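Local coordinates for protein Udp-n-acetylglucosamine pyrophosphorylase (Trypanosoma brucei, PDB 4BQH) that probably catalyses the formation of UDP-N-acetylglucosamine and diphosphate from UTP and N-acetylglucosamine 1-phosphate, the last step in making this nucleotide sugar, at residues Gln113-Leu119 and Ile273-Gly279; Val174-Thr180 and Gln204-Gln210; Phe293-Ala297 and Ser358-Cys362. All coordinates share one frame; numbering follows the deposited sequence.

Contact 1. Residues Gln113-Leu119 and Ile273-Gly279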
loop_
_atom_site.group_PDB
_atom_site.type_symbol
_atom_site.label_atom_id
_atom_site.label_comp_id
_atom_site.label_asym_id
_atom_site.label_seq_id
_atom_site.Cartn_x
_atom_site.Cartn_y
_atom_site.Cartn_z
ATOM N N GLN A 113 -18.584 -0.510 -2.478
ATOM C CA GLN A 113 -18.139 -0.830 -1.120
ATOM C C GLN A 113 -16.627 -0.827 -0.929
ATOM O O GLN A 113 -16.156 -0.999 0.208
ATOM C CB GLN A 113 -18.655 -2.204 -0.718
ATOM C CG GLN A 113 -20.163 -2.225 -0.503
ATOM C CD GLN A 113 -20.612 -3.625 -0.181
ATOM O OE1 GLN A 113 -20.178 -4.574 -0.818
ATOM N NE2 GLN A 113 -21.448 -3.767 0.832
ATOM N N ILE A 114 -15.870 -0.596 -1.998
ATOM C CA ILE A 114 -14.394 -0.749 -1.915
ATOM C C ILE A 114 -13.652 0.582 -2.042
ATOM O O ILE A 114 -13.935 1.375 -2.943
ATOM C CB ILE A 114 -13.871 -1.734 -3.009
ATOM C CG1 ILE A 114 -14.626 -3.073 -2.939
ATOM C CG2 ILE A 114 -12.333 -1.881 -2.968
ATOM C CD1 ILE A 114 -14.612 -3.714 -1.555
ATOM N N ALA A 115 -12.701 0.812 -1.147
ATOM C CA ALA A 115 -11.757 1.917 -1.293
ATOM C C ALA A 115 -10.364 1.329 -1.444
ATOM O O ALA A 115 -10.070 0.255 -0.886
ATOM C CB ALA A 115 -11.802 2.843 -0.088
ATOM N N PHE A 116 -9.506 2.022 -2.190
ATOM C CA PHE A 116 -8.091 1.647 -2.292
ATOM C C PHE A 116 -7.281 2.812 -1.744
ATOM O O PHE A 116 -7.405 3.926 -2.233
ATOM C CB PHE A 116 -7.644 1.336 -3.737
ATOM C CG PHE A 116 -6.263 0.756 -3.793
ATOM C CD1 PHE A 116 -5.144 1.577 -3.667
ATOM C CD2 PHE A 116 -6.085 -0.617 -3.893
ATOM C CE1 PHE A 116 -3.865 1.028 -3.656
ATOM C CE2 PHE A 116 -4.804 -1.168 -3.881
ATOM C CZ PHE A 116 -3.704 -0.348 -3.742
ATOM N N LEU A 117 -6.449 2.545 -0.743
ATOM C CA LEU A 117 -5.658 3.584 -0.089
ATOM C C LEU A 117 -4.223 3.439 -0.603
ATOM O O LEU A 117 -3.559 2.415 -0.356
ATOM C CB LEU A 117 -5.737 3.405 1.429
ATOM C CG LEU A 117 -5.157 4.480 2.358
ATOM C CD1 LEU A 117 -5.558 4.182 3.801
ATOM C CD2 LEU A 117 -3.636 4.585 2.216
ATOM N N ILE A 118 -3.753 4.430 -1.362
ATOM C CA ILE A 118 -2.363 4.387 -1.855
ATOM C C ILE A 118 -1.446 5.112 -0.870
ATOM O O ILE A 118 -1.668 6.299 -0.557
ATOM C CB ILE A 118 -2.187 5.155 -3.189
ATOM C CG1 ILE A 118 -3.101 4.632 -4.279
ATOM C CG2 ILE A 118 -0.714 5.068 -3.614
ATOM C CD1 ILE A 118 -2.973 5.406 -5.599
ATOM N N LEU A 119 -0.409 4.426 -0.370
ATOM C CA LEU A 119 0.579 5.080 0.508
ATOM C C LEU A 119 1.511 5.892 -0.386
ATOM O O LEU A 119 2.297 5.319 -1.183
ATOM C CB LEU A 119 1.352 4.021 1.316
ATOM C CG LEU A 119 0.503 3.022 2.118
ATOM C CD1 LEU A 119 1.358 1.844 2.560
ATOM C CD2 LEU A 119 -0.127 3.694 3.330
ATOM N N ILE A 273 -18.628 2.467 2.219
ATOM C CA ILE A 273 -17.399 1.663 2.097
ATOM C C ILE A 273 -17.371 0.578 3.184
ATOM O O ILE A 273 -17.589 0.864 4.368
ATOM C CB ILE A 273 -16.132 2.539 2.212
ATOM C CG1 ILE A 273 -16.048 3.524 1.046
ATOM C CG2 ILE A 273 -14.853 1.683 2.347
ATOM C CD1 ILE A 273 -15.903 2.861 -0.312
ATOM N N ALA A 274 -17.107 -0.655 2.763
ATOM C CA ALA A 274 -17.015 -1.787 3.672
ATOM C C ALA A 274 -15.579 -2.244 3.872
ATOM O O ALA A 274 -15.244 -2.754 4.952
ATOM C CB ALA A 274 -17.846 -2.960 3.156
ATOM N N TYR A 275 -14.745 -2.129 2.835
ATOM C CA TYR A 275 -13.335 -2.565 2.923
ATOM C C TYR A 275 -12.409 -1.549 2.305
ATOM O O TYR A 275 -12.757 -0.917 1.310
ATOM C CB TYR A 275 -13.094 -3.899 2.212
ATOM C CG TYR A 275 -13.934 -5.005 2.793
ATOM C CD1 TYR A 275 -13.492 -5.742 3.891
ATOM C CD2 TYR A 275 -15.195 -5.265 2.260
ATOM C CE1 TYR A 275 -14.304 -6.766 4.430
ATOM C CE2 TYR A 275 -16.013 -6.242 2.787
ATOM C CZ TYR A 275 -15.569 -6.998 3.854
ATOM O OH TYR A 275 -16.428 -7.976 4.347
ATOM N N VAL A 276 -11.211 -1.449 2.871
ATOM C CA VAL A 276 -10.154 -0.575 2.381
ATOM C C VAL A 276 -8.959 -1.472 2.053
ATOM O O VAL A 276 -8.433 -2.153 2.948
ATOM C CB VAL A 276 -9.741 0.454 3.464
ATOM C CG1 VAL A 276 -8.661 1.400 2.922
ATOM C CG2 VAL A 276 -10.931 1.292 3.931
ATOM N N GLN A 277 -8.572 -1.502 0.776
ATOM C CA GLN A 277 -7.351 -2.200 0.390
ATOM C C GLN A 277 -6.205 -1.197 0.463
ATOM O O GLN A 277 -6.356 -0.061 0.015
ATOM C CB GLN A 277 -7.470 -2.732 -1.026
ATOM C CG GLN A 277 -6.220 -3.532 -1.432
ATOM C CD GLN A 277 -6.303 -4.105 -2.852
ATOM O OE1 GLN A 277 -7.301 -3.940 -3.542
ATOM N NE2 GLN A 277 -5.233 -4.767 -3.290
ATOM N N ILE A 278 -5.083 -1.596 1.050
ATOM C CA ILE A 278 -3.981 -0.655 1.284
ATOM C C ILE A 278 -2.754 -1.164 0.557
ATOM O O ILE A 278 -2.419 -2.347 0.652
ATOM C CB ILE A 278 -3.662 -0.518 2.786
ATOM C CG1 ILE A 278 -4.919 -0.023 3.522
ATOM C CG2 ILE A 278 -2.502 0.458 3.008
ATOM C CD1 ILE A 278 -4.939 -0.351 4.980
ATOM N N GLY A 279 -2.084 -0.272 -0.158
ATOM C CA GLY A 279 -0.838 -0.663 -0.844
ATOM C C GLY A 279 0.086 0.497 -1.076
ATOM O O GLY A 279 -0.345 1.650 -1.070
#
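Gln113 O opens the ladder between Gln113-Leu119 and Ile273-Gly279 by accepting two backbone N-H groups. Ala274 N lies 2.7 Å from Gln113 O, the shorter bond; the one from Tyr275 N is the straighter, with 170° at the hydrogen. From there donors alternate in parallel register: Ala115 N to Tyr275 O, Gln277 N to Ala115 O, Leu117 N to Gln277 O (2.7 Å), Gly279 N to Leu117 O and Leu119 N to Gly279 O. Backbone groups of Ile114, Phe116 and Ile118 bond instead with strand 175-180, so strand 114-119 is paired on both edges, as befits the middle of the GT-A nucleotide-binding sheet.

On the face with Ile114 and Phe116, the extended Gln277 chain (CG trans to its N, chi1 -177°) slants across the Phe116 ring. Gln277 CD comes within 3.5 Å of Phe116 CE2, the amide plane is turned 63° from the ring, and Gln277 OE1 lies at the ring edge. This buried amide is satisfied elsewhere: NE2 donates to Asn287 O, and OE1 takes a weak bond from Asp290 N. On the other face Leu117 CB packs 3.8 Å from Val276 CG1, and Leu119 CD2 4.0 Å from Ile278 CG2. The backbone polar groups across the ladder thus satisfy one another, and the buried Gln277 amide is satisfied by the loop before helix 291-300, so that between the side chains the contact is mostly hydrocarbon.

Contact 2. Residues Val174-Thr180 and Gln204-Gln210. With SO4 (sulfate ion), chain D.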
loop_
_atom_site.group_PDB
_atom_site.type_symbol
_atom_site.label_atom_id
_atom_site.label_comp_id
_atom_site.label_asym_id
_atom_site.label_seq_id
_atom_site.Cartn_x
_atom_site.Cartn_y
_atom_site.Cartn_z
ATOM N N VAL A 174 -14.697 2.637 -7.234
ATOM C CA VAL A 174 -13.760 2.379 -6.136
ATOM C C VAL A 174 -13.274 3.765 -5.639
ATOM O O VAL A 174 -12.748 4.554 -6.441
ATOM C CB VAL A 174 -12.549 1.570 -6.649
ATOM C CG1 VAL A 174 -11.461 1.478 -5.562
ATOM C CG2 VAL A 174 -12.988 0.191 -7.119
ATOM N N GLN A 175 -13.444 4.077 -4.352
ATOM C CA GLN A 175 -12.927 5.363 -3.822
ATOM C C GLN A 175 -11.417 5.258 -3.716
ATOM O O GLN A 175 -10.920 4.281 -3.151
ATOM C CB GLN A 175 -13.520 5.675 -2.454
ATOM C CG GLN A 175 -15.052 5.762 -2.464
ATOM C CD GLN A 175 -15.554 6.906 -3.317
ATOM O OE1 GLN A 175 -14.995 8.004 -3.300
ATOM N NE2 GLN A 175 -16.608 6.649 -4.098
ATOM N N LEU A 176 -10.707 6.240 -4.277
ATOM C CA LEU A 176 -9.257 6.261 -4.245
ATOM C C LEU A 176 -8.837 7.239 -3.154
ATOM O O LEU A 176 -9.220 8.422 -3.165
ATOM C CB LEU A 176 -8.686 6.700 -5.609
ATOM C CG LEU A 176 -7.153 6.774 -5.660
ATOM C CD1 LEU A 176 -6.516 5.430 -5.323
ATOM C CD2 LEU A 176 -6.671 7.238 -7.019
ATOM N N LEU A 177 -8.051 6.734 -2.208
ATOM C CA LEU A 177 -7.573 7.534 -1.083
ATOM C C LEU A 177 -6.076 7.669 -1.268
ATOM O O LEU A 177 -5.361 6.655 -1.264
ATOM C CB LEU A 177 -7.875 6.794 0.230
ATOM C CG LEU A 177 -9.223 6.081 0.375
ATOM C CD1 LEU A 177 -9.299 5.450 1.765
ATOM C CD2 LEU A 177 -10.350 7.077 0.134
ATOM N N VAL A 178 -5.607 8.895 -1.483
ATOM C CA VAL A 178 -4.190 9.107 -1.768
ATOM C C VAL A 178 -3.546 9.703 -0.506
ATOM O O VAL A 178 -3.829 10.848 -0.151
ATOM C CB VAL A 178 -4.014 10.061 -2.976
ATOM C CG1 VAL A 178 -2.531 10.302 -3.264
ATOM C CG2 VAL A 178 -4.704 9.460 -4.186
ATOM N N MET A 179 -2.721 8.911 0.182
ATOM C CA MET A 179 -2.162 9.366 1.449
ATOM C C MET A 179 -0.830 10.065 1.228
ATOM O O MET A 179 0.213 9.442 1.064
ATOM C CB MET A 179 -2.034 8.243 2.496
ATOM C CG MET A 179 -1.785 8.874 3.876
ATOM S SD MET A 179 -1.733 7.634 5.186
ATOM C CE MET A 179 -0.085 7.007 4.971
ATOM N N THR A 180 -0.894 11.384 1.232
ATOM C CA THR A 180 0.245 12.217 0.876
ATOM C C THR A 180 1.087 12.474 2.136
ATOM O O THR A 180 0.764 12.005 3.223
ATOM C CB THR A 180 -0.270 13.542 0.320
ATOM O OG1 THR A 180 -1.193 14.102 1.268
ATOM C CG2 THR A 180 -1.005 13.311 -1.019
ATOM N N GLN A 204 -14.273 10.859 -6.741
ATOM C CA GLN A 204 -13.865 9.585 -6.125
ATOM C C GLN A 204 -12.417 9.572 -5.617
ATOM O O GLN A 204 -11.954 8.543 -5.138
ATOM C CB GLN A 204 -14.092 8.396 -7.063
ATOM C CG GLN A 204 -13.009 8.205 -8.123
ATOM C CD GLN A 204 -13.380 7.172 -9.170
ATOM O OE1 GLN A 204 -13.733 7.540 -10.296
ATOM N NE2 GLN A 204 -13.358 5.871 -8.802
ATOM N N VAL A 205 -11.714 10.690 -5.762
ATOM C CA VAL A 205 -10.326 10.801 -5.334
ATOM C C VAL A 205 -10.209 11.692 -4.110
ATOM O O VAL A 205 -10.648 12.859 -4.132
ATOM C CB VAL A 205 -9.425 11.313 -6.464
ATOM C CG1 VAL A 205 -7.975 11.350 -5.979
ATOM C CG2 VAL A 205 -9.580 10.388 -7.675
ATOM N N HIS A 206 -9.606 11.155 -3.049
ATOM C CA HIS A 206 -9.552 11.843 -1.764
ATOM C C HIS A 206 -8.122 11.941 -1.352
ATOM O O HIS A 206 -7.478 10.918 -1.100
ATOM C CB HIS A 206 -10.354 11.062 -0.709
ATOM C CG HIS A 206 -11.766 10.708 -1.148
ATOM N ND1 HIS A 206 -12.829 11.457 -0.823
ATOM C CD2 HIS A 206 -12.254 9.651 -1.915
ATOM C CE1 HIS A 206 -13.955 10.917 -1.353
ATOM N NE2 HIS A 206 -13.603 9.811 -2.027
ATOM N N PHE A 207 -7.598 13.156 -1.289
ATOM C CA PHE A 207 -6.219 13.359 -0.841
ATOM C C PHE A 207 -6.210 13.648 0.650
ATOM O O PHE A 207 -6.988 14.464 1.138
ATOM C CB PHE A 207 -5.590 14.537 -1.578
ATOM C CG PHE A 207 -5.544 14.359 -3.057
ATOM C CD1 PHE A 207 -4.516 13.640 -3.659
ATOM C CD2 PHE A 207 -6.551 14.911 -3.852
ATOM C CE1 PHE A 207 -4.503 13.477 -5.046
ATOM C CE2 PHE A 207 -6.541 14.760 -5.221
ATOM C CZ PHE A 207 -5.510 14.037 -5.818
ATOM N N PHE A 208 -5.336 12.982 1.387
ATOM C CA PHE A 208 -5.270 13.189 2.823
ATOM C C PHE A 208 -3.844 13.022 3.302
ATOM O O PHE A 208 -3.215 12.007 3.026
ATOM C CB PHE A 208 -6.277 12.286 3.589
ATOM C CG PHE A 208 -5.960 10.810 3.581
ATOM C CD1 PHE A 208 -5.969 10.054 2.385
ATOM C CD2 PHE A 208 -5.706 10.152 4.790
ATOM C CE1 PHE A 208 -5.689 8.686 2.411
ATOM C CE2 PHE A 208 -5.445 8.779 4.828
ATOM C CZ PHE A 208 -5.438 8.051 3.636
ATOM N N ALA A 209 -3.347 14.018 4.026
ATOM C CA ALA A 209 -1.941 13.998 4.448
ATOM C C ALA A 209 -1.752 13.257 5.748
ATOM O O ALA A 209 -2.553 13.405 6.696
ATOM C CB ALA A 209 -1.422 15.418 4.605
ATOM N N GLN A 210 -0.685 12.473 5.794
ATOM C CA GLN A 210 -0.272 11.806 7.022
ATOM C C GLN A 210 0.541 12.780 7.840
ATOM O O GLN A 210 0.954 13.851 7.343
ATOM C CB GLN A 210 0.589 10.572 6.699
ATOM C CG GLN A 210 1.875 10.865 5.941
ATOM C CD GLN A 210 2.443 9.595 5.368
ATOM O OE1 GLN A 210 3.047 8.790 6.094
ATOM N NE2 GLN A 210 2.165 9.351 4.089
HETATM S S SO4 D . -13.580 14.291 1.278
HETATM O O1 SO4 D . -12.358 13.909 0.543
HETATM O O2 SO4 D . -13.237 14.959 2.563
HETATM O O3 SO4 D . -14.365 13.074 1.559
HETATM O O4 SO4 D . -14.340 15.284 0.477
#
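His206 and Gln175 meet through a short side-chain bond: His206 NE2 donates to Gln175 OE1 at 2.6 Å, in the carbonyl plane of the glutamine and in the plane of the imidazole, though amide and ring are turned 58° apart. Gln175 reaches this position by bending at chi2. At the other ring nitrogen, His206 ND1 donates to sulfate O1 at 2.8 Å, again at the ring edge; Arg249 and His267 also bind this ion, probably a crystallisation component.

Further along the same face, Met179 lies over the Phe208 ring. Met179 CG sits 4.0 Å from the centroid of the Phe208 ring, 21° off the normal, a CH-pi contact, while SD lies obliquely in a Met-aromatic contact. Phe208 has CG wedged between its backbone N and carbonyl carbon (chi1 69°), which swings the ring back across the neighbouring strand, where Phe208 CE1 comes 3.6 Å from Leu177 CB. On the reverse face Val178 and Phe207 point the same way side by side, with Val178 CB 3.7 Å from Phe207 CD1; the Phe207 ring also meets Phe192 edge-to-face.

Strands 175-180 and 205-209 are the parallel strands of a beta-alpha-beta unit whose helix is 185-194. At the C-terminal ends of the two strands Thr180 O accepts Gln210 N and, from the opposite face of its plane, Gln210 NE2 at 3.1 Å. In this crystal both His206 nitrogens donate, which is consistent with a protonated imidazole while the sulfate is bound; the two edge-on bonds would fix its rotation.

Contact 3. Residues Phe293-Ala297 and Ser358-Cys362; sequences FIGYA and SSNLC
Leu361 inserts between Phe293 and Ala297, one turn apart on helix 291-300, and touches both with different atoms. Its CB lies over one face of the Phe293 ring, 3.8 Å from the ring centroid and 18° off the normal, a CH-pi contact displaced toward the rim. Phe293 holds its ring there with CG trans to the backbone N (chi1 -163°), so that the aromatic group extends toward strand 359-362 and CZ also reaches Leu361 N, at 3.5 Å. The two side chains slide past one another in opposite directions. Leu361, with chi2 of 70°, sends its CD2 to the helix, 3.6 Å from Ala297 CB and 3.5 Å from Phe293 O, the carbonyl that already accepts Ala297 N within the helix.

This is helix-on-sheet packing in the alpha/beta core of the GT-A type fold: the strand's neighbours on its two edges are 275-280 and 304-309, both antiparallel to it, and the axes of the segments 293-297 and 359-362 approach to 9.5 Å. Ile294 meets Leu361 at about a right angle, its CG1 4.1 Å from Leu361 CD2, and also touches Ala108 and Ile109 of helix 95-110. Val305 lies against both Phe293 and Ala297.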
loop_
_atom_site.group_PDB
_atom_site.type_symbol
_atom_site.label_atom_id
_atom_site.label_comp_id
_atom_site.label_asym_id
_atom_site.label_seq_id
_atom_site.Cartn_x
_atom_site.Cartn_y
_atom_site.Cartn_z
ATOM N N PHE A 293 -9.062 -11.133 -3.569
ATOM C CA PHE A 293 -8.680 -10.656 -2.225
ATOM C C PHE A 293 -9.949 -10.179 -1.500
ATOM O O PHE A 293 -10.214 -10.564 -0.367
ATOM C CB PHE A 293 -7.732 -9.469 -2.471
ATOM C CG PHE A 293 -6.882 -9.034 -1.298
ATOM C CD1 PHE A 293 -6.611 -9.852 -0.210
ATOM C CD2 PHE A 293 -6.268 -7.793 -1.363
ATOM C CE1 PHE A 293 -5.754 -9.411 0.817
ATOM C CE2 PHE A 293 -5.410 -7.345 -0.346
ATOM C CZ PHE A 293 -5.165 -8.166 0.741
ATOM N N ILE A 294 -10.749 -9.369 -2.187
ATOM C CA ILE A 294 -12.019 -8.854 -1.642
ATOM C C ILE A 294 -13.035 -9.969 -1.361
ATOM O O ILE A 294 -13.655 -9.991 -0.289
ATOM C CB ILE A 294 -12.610 -7.785 -2.580
ATOM C CG1 ILE A 294 -11.657 -6.568 -2.647
ATOM C CG2 ILE A 294 -14.023 -7.364 -2.141
ATOM C CD1 ILE A 294 -11.927 -5.697 -3.886
ATOM N N GLY A 295 -13.199 -10.867 -2.318
ATOM C CA GLY A 295 -14.136 -11.995 -2.167
ATOM C C GLY A 295 -13.737 -12.901 -1.009
ATOM O O GLY A 295 -14.584 -13.335 -0.212
ATOM N N TYR A 296 -12.435 -13.147 -0.882
ATOM C CA TYR A 296 -11.916 -13.934 0.243
ATOM C C TYR A 296 -12.243 -13.259 1.576
ATOM O O TYR A 296 -12.695 -13.920 2.525
ATOM C CB TYR A 296 -10.397 -14.095 0.087
ATOM C CG TYR A 296 -9.709 -14.961 1.117
ATOM C CD1 TYR A 296 -10.124 -16.284 1.382
ATOM C CD2 TYR A 296 -8.579 -14.481 1.768
ATOM C CE1 TYR A 296 -9.432 -17.070 2.321
ATOM C CE2 TYR A 296 -7.892 -15.245 2.708
ATOM C CZ TYR A 296 -8.316 -16.522 2.981
ATOM O OH TYR A 296 -7.570 -17.219 3.905
ATOM N N ALA A 297 -12.027 -11.953 1.682
ATOM C CA ALA A 297 -12.347 -11.269 2.935
ATOM C C ALA A 297 -13.831 -11.416 3.271
ATOM O O ALA A 297 -14.188 -11.685 4.409
ATOM C CB ALA A 297 -11.973 -9.794 2.857
ATOM N N SER A 358 3.382 -6.015 2.528
ATOM C CA SER A 358 2.677 -4.763 2.844
ATOM C C SER A 358 1.488 -4.542 1.914
ATOM O O SER A 358 1.320 -3.464 1.331
ATOM C CB SER A 358 3.624 -3.551 2.833
ATOM O OG SER A 358 4.734 -3.854 3.641
ATOM N N SER A 359 0.664 -5.571 1.785
ATOM C CA SER A 359 -0.544 -5.481 0.997
ATOM C C SER A 359 -1.678 -6.039 1.867
ATOM O O SER A 359 -1.679 -7.230 2.185
ATOM C CB SER A 359 -0.390 -6.308 -0.270
ATOM O OG SER A 359 -1.589 -6.257 -1.019
ATOM N N ASN A 360 -2.611 -5.174 2.262
ATOM C CA ASN A 360 -3.631 -5.524 3.257
ATOM C C ASN A 360 -5.022 -5.146 2.798
ATOM O O ASN A 360 -5.204 -4.205 2.020
ATOM C CB ASN A 360 -3.428 -4.808 4.607
ATOM C CG ASN A 360 -2.033 -4.957 5.193
ATOM O OD1 ASN A 360 -1.345 -5.982 5.054
ATOM N ND2 ASN A 360 -1.647 -3.954 5.929
ATOM N N LEU A 361 -6.008 -5.881 3.298
ATOM C CA LEU A 361 -7.396 -5.499 3.076
ATOM C C LEU A 361 -8.061 -5.470 4.440
ATOM O O LEU A 361 -8.074 -6.475 5.144
ATOM C CB LEU A 361 -8.063 -6.514 2.140
ATOM C CG LEU A 361 -9.497 -6.189 1.744
ATOM C CD1 LEU A 361 -9.552 -4.989 0.817
ATOM C CD2 LEU A 361 -10.082 -7.366 1.011
ATOM N N CYS A 362 -8.597 -4.319 4.835
ATOM C CA CYS A 362 -9.159 -4.187 6.165
ATOM C C CYS A 362 -10.607 -3.743 6.086
ATOM O O CYS A 362 -10.947 -2.917 5.241
ATOM C CB CYS A 362 -8.393 -3.133 6.953
ATOM S SG CYS A 362 -6.656 -3.568 7.189
#

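From the N terminus, strand 114-119 comes first, and contact 1 closes only when the chain returns at 273-279, after 153 intervening residues. Contact 2 falls wholly within that excursion: 174-180 pairs with 204-210 across a short helical crossover, and strand 175-180 lies along the edge of 114-119 away from 275-280, with Ile118 N 2.7 Å from Leu177 O. Contact 3 follows in series. Soon after 275-280 the chain enters helix 291-300, and after 60 intervening residues the segment 358-362 brings strand 359-363 back antiparallel to 275-280, with Ile278 N 2.8 Å from Asn360 O. No loops cross. The sheet order 205-209, 175-180, 114-119, 275-280, 359-363 joins all three; contacts 2 and 3 do not touch.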